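Side-chain contacts in bacterial leucyl aminopeptidase (Legionella pneumophila, PDB 6ESL), which removes N-terminal amino acids from peptides as a zinc-dependent, type II-secreted family M28 peptidase, and probably contributes, redundantly with an acyltransferase, to nutrient acquisition in infected amoebas: residues L63-K66 and G70-V73; T178-T183 and P189-V194; P295-F300 and T377-L382. One frame throughout, in Å; residues are numbered along the deposited sequence.

Contact 1 of 3, residues L63-K66 and G70-V73. Unlike the reference sequence in segment 63-66: Lys66 (reference Gln).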
ATOM      1  N   LEU B  63     -11.529 -23.286 -15.860  1.00 38.07           N
ATOM      2  CA  LEU B  63     -10.589 -23.914 -14.975  1.00 37.82           C
ATOM      3  C   LEU B  63     -10.000 -22.934 -13.986  1.00 36.62           C
ATOM      4  O   LEU B  63      -9.987 -23.259 -12.803  1.00 35.50           O
ATOM      5  CB  LEU B  63      -9.495 -24.698 -15.698  1.00 37.54           C
ATOM      6  CG  LEU B  63      -8.477 -25.416 -14.813  1.00 37.83           C
ATOM      7  CD1 LEU B  63      -9.155 -26.575 -14.095  1.00 38.89           C
ATOM      8  CD2 LEU B  63      -7.275 -25.936 -15.669  1.00 38.53           C
ATOM      9  N   ALA B  64      -9.538 -21.773 -14.439  1.00 36.10           N
ATOM     10  CA  ALA B  64      -8.882 -20.839 -13.610  1.00 36.29           C
ATOM     11  C   ALA B  64      -9.863 -20.349 -12.511  1.00 37.56           C
ATOM     12  O   ALA B  64      -9.418 -20.031 -11.376  1.00 36.95           O
ATOM     13  CB  ALA B  64      -8.372 -19.591 -14.381  1.00 35.82           C
ATOM     14  N   ASP B  65     -11.128 -20.162 -12.888  1.00 39.00           N
ATOM     15  CA  ASP B  65     -12.172 -19.665 -11.955  1.00 39.47           C
ATOM     16  C   ASP B  65     -12.276 -20.676 -10.802  1.00 40.93           C
ATOM     17  O   ASP B  65     -12.138 -20.259  -9.650  1.00 39.12           O
ATOM     18  CB  ASP B  65     -13.544 -19.584 -12.623  1.00 40.26           C
ATOM     19  CG  ASP B  65     -13.662 -18.397 -13.694  1.00 39.47           C
ATOM     20  OD1 ASP B  65     -12.853 -17.407 -13.653  1.00 37.07           O
ATOM     21  OD2 ASP B  65     -14.600 -18.490 -14.537  1.00 40.02           O
ATOM     22  N   LYS B  66     -12.335 -21.965 -11.141  1.00 41.74           N
ATOM     23  CA  LYS B  66     -12.441 -23.007 -10.137  1.00 46.72           C
ATOM     24  C   LYS B  66     -11.199 -23.204  -9.301  1.00 44.96           C
ATOM     25  O   LYS B  66     -11.312 -23.372  -8.142  1.00 45.12           O
ATOM     26  CB  LYS B  66     -12.873 -24.347 -10.726  1.00 51.29           C
ATOM     27  CG  LYS B  66     -14.243 -24.322 -11.398  1.00 56.96           C
ATOM     28  CD  LYS B  66     -15.453 -24.023 -10.477  1.00 60.89           C
ATOM     29  CE  LYS B  66     -16.781 -24.099 -11.251  1.00 66.31           C
ATOM     30  NZ  LYS B  66     -17.977 -23.792 -10.397  1.00 70.51           N
ATOM     31  N   GLY B  70      -5.405 -17.729  -9.612  1.00 33.76           N
ATOM     32  CA  GLY B  70      -5.035 -16.709 -10.619  1.00 33.50           C
ATOM     33  C   GLY B  70      -5.531 -17.096 -12.023  1.00 32.89           C
ATOM     34  O   GLY B  70      -5.914 -18.239 -12.272  1.00 33.01           O
ATOM     35  N   HIS B  71      -5.488 -16.141 -12.908  1.00 32.91           N
ATOM     36  CA  HIS B  71      -5.886 -16.323 -14.291  1.00 35.44           C
ATOM     37  C   HIS B  71      -4.630 -16.347 -15.133  1.00 35.65           C
ATOM     38  O   HIS B  71      -3.575 -16.810 -14.690  1.00 32.39           O
ATOM     39  CB  HIS B  71      -6.929 -15.254 -14.673  1.00 36.27           C
ATOM     40  CG  HIS B  71      -8.242 -15.514 -14.018  1.00 39.27           C
ATOM     41  ND1 HIS B  71      -9.249 -16.203 -14.675  1.00 41.27           N
ATOM     42  CD2 HIS B  71      -8.642 -15.365 -12.712  1.00 38.16           C
ATOM     43  CE1 HIS B  71     -10.223 -16.441 -13.809  1.00 42.14           C
ATOM     44  NE2 HIS B  71      -9.874 -15.968 -12.613  1.00 41.37           N
ATOM     45  N   PHE B  72      -4.768 -15.891 -16.368  1.00 37.54           N
ATOM     46  CA  PHE B  72      -3.666 -16.015 -17.369  1.00 35.73           C
ATOM     47  C   PHE B  72      -3.597 -14.710 -18.158  1.00 35.70           C
ATOM     48  O   PHE B  72      -4.542 -13.918 -18.173  1.00 31.31           O
ATOM     49  CB  PHE B  72      -3.825 -17.238 -18.182  1.00 36.08           C
ATOM     50  CG  PHE B  72      -5.111 -17.292 -18.962  1.00 37.10           C
ATOM     51  CD1 PHE B  72      -5.272 -16.545 -20.145  1.00 37.32           C
ATOM     52  CD2 PHE B  72      -6.139 -18.138 -18.595  1.00 38.36           C
ATOM     53  CE1 PHE B  72      -6.428 -16.580 -20.869  1.00 36.18           C
ATOM     54  CE2 PHE B  72      -7.319 -18.203 -19.358  1.00 38.61           C
ATOM     55  CZ  PHE B  72      -7.461 -17.378 -20.458  1.00 38.02           C
ATOM     56  N   VAL B  73      -2.420 -14.503 -18.782  1.00 35.11           N
ATOM     57  CA  VAL B  73      -2.234 -13.350 -19.676  1.00 34.78           C
ATOM     58  C   VAL B  73      -1.998 -13.889 -21.064  1.00 34.43           C
ATOM     59  O   VAL B  73      -1.203 -14.810 -21.245  1.00 36.15           O
ATOM     60  CB  VAL B  73      -1.116 -12.438 -19.166  1.00 35.94           C
ATOM     61  CG1 VAL B  73      -0.826 -11.321 -20.211  1.00 37.13           C
ATOM     62  CG2 VAL B  73      -1.510 -11.815 -17.842  1.00 36.17           C
TER
HETATM   63  O   HOH W   1      -6.726 -20.439 -10.775  1.00 28.29           O
HETATM   64  O   HOH W   2      -8.428 -17.551  -9.872  1.00 34.26           O
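The carbonyl oxygen of Ala64 is held by two waters that both lead to Gly70. One water donates to Ala64 O at 2.8 Å and to Gly70 O at 2.8 Å as well, bridging two acceptors. The second donates to Ala64 O at 3.1 Å and accepts from Gly70 N at 3.0 Å. Two solvent bridges thus tie the last turn of helix 57-67 to both polar groups of one residue, whose phi of 132° and psi of 167° suit glycine.

Beside the waters, the methyl of Ala64 lies over a face of the His71 ring in a CH-pi contact, with CB 3.9 Å from the ring centroid and 29° off the normal. The same CB of Ala64 is 3.5 Å from Gly70 O. Asp65 reaches the rim of this imidazole, but which way the ring is turned is doubtful; the firm partner of its carboxylate is His362 of the second subunit, bonded through OD2.

That subunit also receives backbone hydrogen bonds from His71 and sets Arg258, next in sequence to the zinc ligand Glu257, against Phe72. The contact is the turn by which the chain leaves helix 57-67 for strand 73-74 of the small N-terminal antiparallel sheet: Ala64 packs on Leu30 of helix 28-31, Phe72 lies between helix 57-67 (Val57, Leu60, Thr61) and strand 21-27 (Leu24, Val26), and Val73 pairs with Gln25.

Contact 2 of 3, residues T178-T183 and P189-V194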
ATOM      1  N   THR B 178      13.730 -10.103  30.049  1.00 50.94           N
ATOM      2  CA  THR B 178      14.365  -8.932  29.505  1.00 50.97           C
ATOM      3  C   THR B 178      15.826  -9.160  29.157  1.00 52.05           C
ATOM      4  O   THR B 178      16.506  -9.887  29.834  1.00 54.39           O
ATOM      5  CB  THR B 178      14.264  -7.771  30.458  1.00 48.92           C
ATOM      6  OG1 THR B 178      15.085  -8.006  31.578  1.00 51.27           O
ATOM      7  CG2 THR B 178      12.801  -7.552  30.848  1.00 48.97           C
ATOM      8  N   PHE B 179      16.322  -8.492  28.133  1.00 48.94           N
ATOM      9  CA  PHE B 179      17.784  -8.457  27.921  1.00 49.41           C
ATOM     10  C   PHE B 179      18.270  -7.248  27.140  1.00 47.09           C
ATOM     11  O   PHE B 179      17.503  -6.646  26.379  1.00 43.93           O
ATOM     12  CB  PHE B 179      18.274  -9.748  27.298  1.00 50.99           C
ATOM     13  CG  PHE B 179      17.656 -10.089  25.975  1.00 50.35           C
ATOM     14  CD1 PHE B 179      16.479 -10.838  25.910  1.00 51.56           C
ATOM     15  CD2 PHE B 179      18.277  -9.703  24.783  1.00 48.19           C
ATOM     16  CE1 PHE B 179      15.935 -11.207  24.648  1.00 51.35           C
ATOM     17  CE2 PHE B 179      17.753 -10.082  23.553  1.00 48.08           C
ATOM     18  CZ  PHE B 179      16.560 -10.808  23.476  1.00 48.74           C
ATOM     19  N   PHE B 180      19.504  -6.853  27.393  1.00 45.33           N
ATOM     20  CA  PHE B 180      20.127  -5.840  26.598  1.00 44.12           C
ATOM     21  C   PHE B 180      20.758  -6.460  25.378  1.00 45.18           C
ATOM     22  O   PHE B 180      21.357  -7.531  25.455  1.00 46.93           O
ATOM     23  CB  PHE B 180      21.199  -5.071  27.348  1.00 44.26           C
ATOM     24  CG  PHE B 180      20.667  -4.091  28.364  1.00 43.24           C
ATOM     25  CD1 PHE B 180      19.588  -3.228  28.055  1.00 41.56           C
ATOM     26  CD2 PHE B 180      21.296  -3.973  29.640  1.00 44.60           C
ATOM     27  CE1 PHE B 180      19.129  -2.303  28.980  1.00 41.00           C
ATOM     28  CE2 PHE B 180      20.865  -3.037  30.565  1.00 43.51           C
ATOM     29  CZ  PHE B 180      19.760  -2.228  30.264  1.00 42.19           C
ATOM     30  N   VAL B 181      20.616  -5.774  24.241  1.00 42.02           N
ATOM     31  CA  VAL B 181      21.439  -6.013  23.092  1.00 43.14           C
ATOM     32  C   VAL B 181      22.420  -4.871  22.933  1.00 42.45           C
ATOM     33  O   VAL B 181      22.038  -3.729  22.752  1.00 39.95           O
ATOM     34  CB  VAL B 181      20.594  -6.130  21.833  1.00 42.23           C
ATOM     35  CG1 VAL B 181      21.512  -6.325  20.611  1.00 42.12           C
ATOM     36  CG2 VAL B 181      19.649  -7.317  21.957  1.00 43.61           C
ATOM     37  N   LYS B 182      23.701  -5.203  22.969  1.00 44.37           N
ATOM     38  CA  LYS B 182      24.763  -4.235  22.787  1.00 45.60           C
ATOM     39  C   LYS B 182      24.772  -3.492  21.429  1.00 43.12           C
ATOM     40  O   LYS B 182      24.206  -3.934  20.413  1.00 39.88           O
ATOM     41  CB  LYS B 182      26.127  -4.869  23.123  1.00 50.50           C
ATOM     42  CG  LYS B 182      26.243  -5.198  24.582  1.00 56.26           C
ATOM     43  CD  LYS B 182      27.592  -5.841  24.863  1.00 63.08           C
ATOM     44  CE  LYS B 182      27.739  -6.156  26.324  1.00 67.79           C
ATOM     45  NZ  LYS B 182      29.072  -6.805  26.511  1.00 71.09           N
ATOM     46  N   THR B 183      25.372  -2.309  21.489  1.00 42.72           N
ATOM     47  CA  THR B 183      25.316  -1.336  20.380  1.00 39.67           C
ATOM     48  C   THR B 183      26.723  -0.974  19.861  1.00 40.58           C
ATOM     49  O   THR B 183      27.020   0.184  19.655  1.00 38.32           O
ATOM     50  CB  THR B 183      24.626  -0.086  20.887  1.00 37.88           C
ATOM     51  OG1 THR B 183      23.472  -0.454  21.677  1.00 37.38           O
ATOM     52  CG2 THR B 183      24.140   0.727  19.678  1.00 37.02           C
ATOM     53  N   PRO B 189      22.759   0.406  25.387  1.00 34.86           N
ATOM     54  CA  PRO B 189      22.213  -0.805  24.797  1.00 34.55           C
ATOM     55  C   PRO B 189      20.792  -0.617  24.377  1.00 32.99           C
ATOM     56  O   PRO B 189      20.082   0.312  24.898  1.00 31.24           O
ATOM     57  CB  PRO B 189      22.225  -1.801  25.928  1.00 36.99           C
ATOM     58  CG  PRO B 189      22.131  -0.977  27.163  1.00 37.74           C
ATOM     59  CD  PRO B 189      22.554   0.428  26.882  1.00 36.26           C
ATOM     60  N   SER B 190      20.371  -1.467  23.403  1.00 32.65           N
ATOM     61  CA  SER B 190      18.993  -1.644  23.160  1.00 31.69           C
ATOM     62  C   SER B 190      18.347  -2.566  24.273  1.00 33.81           C
ATOM     63  O   SER B 190      18.946  -3.537  24.724  1.00 34.52           O
ATOM     64  CB  SER B 190      18.681  -2.154  21.756  1.00 30.66           C
ATOM     65  OG  SER B 190      19.049  -1.242  20.700  1.00 27.86           O
ATOM     66  N   LEU B 191      17.096  -2.261  24.621  1.00 34.12           N
ATOM     67  CA  LEU B 191      16.288  -3.055  25.574  1.00 34.64           C
ATOM     68  C   LEU B 191      15.300  -3.910  24.825  1.00 34.44           C
ATOM     69  O   LEU B 191      14.419  -3.400  24.118  1.00 29.99           O
ATOM     70  CB  LEU B 191      15.527  -2.160  26.499  1.00 34.57           C
ATOM     71  CG  LEU B 191      14.503  -2.873  27.446  1.00 35.72           C
ATOM     72  CD1 LEU B 191      15.232  -3.932  28.305  1.00 38.43           C
ATOM     73  CD2 LEU B 191      13.819  -1.782  28.257  1.00 34.79           C
ATOM     74  N   VAL B 192      15.474  -5.208  24.931  1.00 34.87           N
ATOM     75  CA  VAL B 192      14.558  -6.140  24.344  1.00 36.29           C
ATOM     76  C   VAL B 192      13.793  -6.800  25.526  1.00 40.08           C
ATOM     77  O   VAL B 192      14.413  -7.261  26.557  1.00 39.91           O
ATOM     78  CB  VAL B 192      15.233  -7.245  23.550  1.00 38.52           C
ATOM     79  CG1 VAL B 192      14.220  -8.267  23.025  1.00 40.41           C
ATOM     80  CG2 VAL B 192      16.004  -6.651  22.353  1.00 37.66           C
ATOM     81  N   THR B 193      12.470  -6.821  25.392  1.00 40.09           N
ATOM     82  CA  THR B 193      11.575  -7.380  26.395  1.00 42.95           C
ATOM     83  C   THR B 193      10.661  -8.378  25.703  1.00 43.42           C
ATOM     84  O   THR B 193      10.429  -8.282  24.498  1.00 41.83           O
ATOM     85  CB  THR B 193      10.724  -6.289  27.068  1.00 41.99           C
ATOM     86  OG1 THR B 193       9.700  -5.853  26.167  1.00 42.54           O
ATOM     87  CG2 THR B 193      11.592  -5.102  27.456  1.00 41.06           C
ATOM     88  N   VAL B 194      10.140  -9.337  26.459  1.00 44.77           N
ATOM     89  CA  VAL B 194       9.293 -10.372  25.861  1.00 45.80           C
ATOM     90  C   VAL B 194       8.246 -10.862  26.817  1.00 47.12           C
ATOM     91  O   VAL B 194       8.550 -11.046  28.024  1.00 49.24           O
ATOM     92  CB  VAL B 194      10.112 -11.546  25.241  1.00 48.37           C
ATOM     93  CG1 VAL B 194      10.931 -12.308  26.275  1.00 52.31           C
ATOM     94  CG2 VAL B 194       9.226 -12.472  24.420  1.00 48.38           C
TER
HETATM   95  O   HOH W   3      21.645  -1.998  20.359  1.00 27.96           O
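Phe179 and Val192 face each other as a hydrogen-bonded antiparallel pair. Phe179 N donates a hydrogen bond to Val192 O at 2.8 Å with an N-H...O angle of 170°, and Val192 N returns a bond to Phe179 O at 2.9 Å. Two residues along, Val181 N reaches Ser190 O at 2.8 Å. The return bond from Ser190 N to Val181 O, 2.9 Å long, is more bent, at 142° about the hydrogen. A water joins this end of the pair: it donates to Val181 O and, at 2.7 Å, to Thr183 OG1, and is hydrogen-bonded to Ser190 OG. Thr183 OG1 is also hydrogen-bonded to Gln188 O, and the serine hydroxyl has a second partner in Ala254 N.

This antiparallel ladder belongs to a beta hairpin, strands 176-183 and 188-195, at the margin of the eight-stranded mixed sheet of the M28 peptidase fold. Strand 176-183 is outermost within the chain, while 188-195 bonds onward to strand 248-253.

Side chains alternate between the two faces of the hairpin. On one, Phe179 has CG between the backbone N and the carbonyl carbon (chi1 59°), which swings the ring alongside Val192; Val192 CB sits over the ring face, 3.9 Å from its centroid. The CG2 branch of Val192 meets Val181, CG2 to CG2 at 3.7 Å, and helix 261-272 packs on this side through His265 and His269. On the reverse face Pro189 CG lies over the Phe180 ring, 3.6 Å from its centroid, while Ser190 O comes to the ring edge in plane. Lys161 of helix 151-170 adds a cation-pi contact to Phe180, and Leu191 packs against Leu160 of the same helix.

Contact 3 of 3, residues P295-F300 and T377-L382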
ATOM      1  N   PRO B 295      -7.584  14.624  14.619  1.00 29.84           N
ATOM      2  CA  PRO B 295      -6.940  13.467  15.244  1.00 29.01           C
ATOM      3  C   PRO B 295      -6.414  12.400  14.290  1.00 27.12           C
ATOM      4  O   PRO B 295      -6.091  11.323  14.732  1.00 25.91           O
ATOM      5  CB  PRO B 295      -8.080  12.935  16.086  1.00 30.34           C
ATOM      6  CG  PRO B 295      -9.317  13.100  15.159  1.00 31.54           C
ATOM      7  CD  PRO B 295      -9.037  14.392  14.419  1.00 31.46           C
ATOM      8  N   THR B 296      -6.380  12.671  12.972  1.00 26.79           N
ATOM      9  CA  THR B 296      -5.841  11.808  11.968  1.00 25.37           C
ATOM     10  C   THR B 296      -4.509  11.164  12.378  1.00 24.21           C
ATOM     11  O   THR B 296      -3.607  11.854  12.935  1.00 25.18           O
ATOM     12  CB  THR B 296      -5.618  12.639  10.680  1.00 25.27           C
ATOM     13  OG1 THR B 296      -6.865  13.180  10.191  1.00 25.62           O
ATOM     14  CG2 THR B 296      -4.981  11.788   9.545  1.00 25.64           C
ATOM     15  N   MET B 297      -4.379   9.883  12.098  1.00 23.05           N
ATOM     16  CA  MET B 297      -3.149   9.154  12.269  1.00 23.07           C
ATOM     17  C   MET B 297      -2.636   8.761  10.882  1.00 21.52           C
ATOM     18  O   MET B 297      -3.399   8.474  10.016  1.00 23.33           O
ATOM     19  CB  MET B 297      -3.360   7.914  13.196  1.00 24.73           C
ATOM     20  CG  MET B 297      -3.785   8.340  14.625  1.00 25.85           C
ATOM     21  SD  MET B 297      -4.468   6.932  15.585  1.00 27.53           S
ATOM     22  CE  MET B 297      -2.926   6.229  16.064  1.00 27.95           C
ATOM     23  N   TRP B 298      -1.324   8.760  10.713  1.00 21.53           N
ATOM     24  CA  TRP B 298      -0.658   8.655   9.415  1.00 21.35           C
ATOM     25  C   TRP B 298       0.038   7.308   9.288  1.00 21.89           C
ATOM     26  O   TRP B 298       0.759   6.909  10.173  1.00 20.96           O
ATOM     27  CB  TRP B 298       0.314   9.830   9.254  1.00 21.60           C
ATOM     28  CG  TRP B 298      -0.403  11.111   9.122  1.00 22.52           C
ATOM     29  CD1 TRP B 298      -0.859  11.919  10.182  1.00 22.55           C
ATOM     30  CD2 TRP B 298      -0.759  11.819   7.915  1.00 23.23           C
ATOM     31  NE1 TRP B 298      -1.471  13.030   9.670  1.00 23.13           N
ATOM     32  CE2 TRP B 298      -1.387  13.020   8.301  1.00 24.08           C
ATOM     33  CE3 TRP B 298      -0.530  11.602   6.561  1.00 24.49           C
ATOM     34  CZ2 TRP B 298      -1.865  13.930   7.402  1.00 25.52           C
ATOM     35  CZ3 TRP B 298      -0.976  12.585   5.637  1.00 26.04           C
ATOM     36  CH2 TRP B 298      -1.615  13.713   6.070  1.00 26.53           C
ATOM     37  N   VAL B 299      -0.152   6.626   8.162  1.00 20.86           N
ATOM     38  CA  VAL B 299       0.511   5.389   7.883  1.00 21.29           C
ATOM     39  C   VAL B 299       1.558   5.691   6.844  1.00 20.69           C
ATOM     40  O   VAL B 299       1.218   6.213   5.721  1.00 20.56           O
ATOM     41  CB  VAL B 299      -0.525   4.313   7.417  1.00 23.93           C
ATOM     42  CG1 VAL B 299       0.128   3.010   6.986  1.00 23.86           C
ATOM     43  CG2 VAL B 299      -1.445   3.942   8.563  1.00 25.56           C
ATOM     44  N   PHE B 300       2.816   5.365   7.150  1.00 20.09           N
ATOM     45  CA  PHE B 300       3.936   5.601   6.276  1.00 20.38           C
ATOM     46  C   PHE B 300       4.111   4.448   5.281  1.00 20.22           C
ATOM     47  O   PHE B 300       4.078   3.306   5.613  1.00 21.31           O
ATOM     48  CB  PHE B 300       5.226   5.992   6.997  1.00 20.13           C
ATOM     49  CG  PHE B 300       5.219   7.420   7.376  1.00 22.98           C
ATOM     50  CD1 PHE B 300       4.296   7.888   8.335  1.00 26.79           C
ATOM     51  CD2 PHE B 300       5.873   8.373   6.624  1.00 25.37           C
ATOM     52  CE1 PHE B 300       4.129   9.270   8.603  1.00 27.77           C
ATOM     53  CE2 PHE B 300       5.715   9.768   6.880  1.00 27.02           C
ATOM     54  CZ  PHE B 300       4.909  10.198   7.919  1.00 27.94           C
ATOM     55  N   THR B 377      -2.188   8.649  23.537  1.00 28.00           N
ATOM     56  CA  THR B 377      -3.079   7.557  24.023  1.00 30.52           C
ATOM     57  C   THR B 377      -3.614   6.704  22.848  1.00 29.15           C
ATOM     58  O   THR B 377      -3.667   5.473  22.890  1.00 28.94           O
ATOM     59  CB  THR B 377      -4.250   8.150  24.875  1.00 30.85           C
ATOM     60  OG1 THR B 377      -3.694   8.867  25.973  1.00 31.42           O
ATOM     61  CG2 THR B 377      -5.117   7.136  25.373  1.00 32.46           C
ATOM     62  N   ASN B 378      -3.966   7.368  21.758  1.00 30.15           N
ATOM     63  CA  ASN B 378      -4.429   6.680  20.551  1.00 28.05           C
ATOM     64  C   ASN B 378      -3.373   5.743  19.959  1.00 26.63           C
ATOM     65  O   ASN B 378      -3.691   4.624  19.548  1.00 26.79           O
ATOM     66  CB  ASN B 378      -4.937   7.707  19.499  1.00 28.53           C
ATOM     67  CG  ASN B 378      -6.340   8.240  19.807  1.00 31.07           C
ATOM     68  OD1 ASN B 378      -6.809   9.264  19.181  1.00 31.74           O
ATOM     69  ND2 ASN B 378      -7.037   7.603  20.771  1.00 28.26           N
ATOM     70  N   PHE B 379      -2.148   6.188  19.941  1.00 25.37           N
ATOM     71  CA  PHE B 379      -1.043   5.330  19.526  1.00 24.57           C
ATOM     72  C   PHE B 379      -0.785   4.157  20.454  1.00 25.90           C
ATOM     73  O   PHE B 379      -0.599   3.008  19.959  1.00 25.76           O
ATOM     74  CB  PHE B 379       0.239   6.155  19.257  1.00 23.15           C
ATOM     75  CG  PHE B 379       0.169   6.934  17.990  1.00 21.39           C
ATOM     76  CD1 PHE B 379       0.505   6.360  16.762  1.00 22.19           C
ATOM     77  CD2 PHE B 379      -0.247   8.216  18.012  1.00 21.52           C
ATOM     78  CE1 PHE B 379       0.488   7.151  15.575  1.00 21.64           C
ATOM     79  CE2 PHE B 379      -0.439   8.967  16.819  1.00 21.81           C
ATOM     80  CZ  PHE B 379      -0.065   8.422  15.617  1.00 20.57           C
ATOM     81  N   SER B 380      -0.971   4.394  21.771  1.00 27.28           N
ATOM     82  CA  SER B 380      -0.834   3.331  22.738  1.00 28.26           C
ATOM     83  C   SER B 380      -1.915   2.292  22.493  1.00 29.58           C
ATOM     84  O   SER B 380      -1.672   1.050  22.530  1.00 30.40           O
ATOM     85  CB  SER B 380      -0.841   3.930  24.151  1.00 30.03           C
ATOM     86  OG  SER B 380      -0.453   2.961  25.086  1.00 33.45           O
ATOM     87  N   LYS B 381      -3.138   2.765  22.191  1.00 31.01           N
ATOM     88  CA  LYS B 381      -4.237   1.874  21.877  1.00 32.88           C
ATOM     89  C   LYS B 381      -3.948   1.068  20.657  1.00 32.98           C
ATOM     90  O   LYS B 381      -4.300  -0.091  20.579  1.00 34.87           O
ATOM     91  CB  LYS B 381      -5.531   2.669  21.667  1.00 34.94           C
ATOM     92  CG  LYS B 381      -6.095   3.190  22.998  1.00 37.86           C
ATOM     93  CD  LYS B 381      -7.355   3.972  22.859  1.00 40.62           C
ATOM     94  CE  LYS B 381      -7.650   4.547  24.213  1.00 42.61           C
ATOM     95  NZ  LYS B 381      -8.947   5.212  24.346  1.00 44.43           N
ATOM     96  N   LEU B 382      -3.369   1.707  19.664  1.00 30.70           N
ATOM     97  CA  LEU B 382      -3.032   1.007  18.444  1.00 29.83           C
ATOM     98  C   LEU B 382      -2.044  -0.129  18.731  1.00 29.09           C
ATOM     99  O   LEU B 382      -2.181  -1.205  18.159  1.00 29.03           O
ATOM    100  CB  LEU B 382      -2.515   1.979  17.363  1.00 28.28           C
ATOM    101  CG  LEU B 382      -2.090   1.403  16.018  1.00 29.45           C
ATOM    102  CD1 LEU B 382      -3.195   0.578  15.387  1.00 30.82           C
ATOM    103  CD2 LEU B 382      -1.626   2.478  15.004  1.00 27.82           C
TER
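Met297 carries this contact almost alone, setting its terminal methyl squarely over the ring of Phe379. CE stands 3.4 Å from the ring centroid and 8° off the normal, so it is centred on the face and not merely near a rim. SD sits farther back, 4.8 Å from the same centroid, in an oblique Met-aromatic contact: the methyl leads and the sulfur follows.

The torsions of Met297 explain this placement. CG, placed beside the backbone N by chi1, touches the ring rim, 3.9 Å from Phe379 CZ. The chain runs extended through chi2 (165°), carrying SD out from the strand toward the helix, and the bend at chi3 (81°) then moves CE alone, turning it back onto the aromatic face. Phe379 approaches from the opposite direction. Its ring is met edge-to-face by His375, one turn earlier on the helix.

Neighbouring helical residues flank the thioether. Asn378 offers its aliphatic carbon, CB lying 4.0 Å from Met297 SD, and Leu382, a turn beyond, brings CD2 to 4.1 Å from Met297 CE.

The axes of strand 297-300 and helix 377-382 are 11.1 Å apart at their closest, a gap spanned by the long methionine and the phenylalanine together. Met297 is fixed at its backbone by pairing with Asp325 of strand 324-327, while Phe379 and Leu382 also pack on Pro349 of strand 346-350. Helix 373-391 is thereby seated on the sheet of the M28 fold. No hydrogen bond crosses between the segments; cohesion rests on dispersion and CH-pi attraction, probably helped by the slight positive polarisation of a methyl bonded to sulfur.

Contacts 2 and 3 are buried parts of the peptidase fold and reach the same mixed sheet, with centres 25 Å apart. Contact 2 joins neighbouring strands at one margin, whereas contact 3 seats a helix on a strand near the other. Contact 1 stands apart, only partly buried and 40 Å or more from either by centres, in the N-terminal region with its own antiparallel sheet. Chemistry follows place: waters mediate the polar links of contact 1, where a second subunit also takes part; direct backbone bonds organise contact 2; contact 3 has no hydrogen bonds between its segments. CH-pi packing recurs in all three, over an imidazole in contact 1 and phenyl rings in the others.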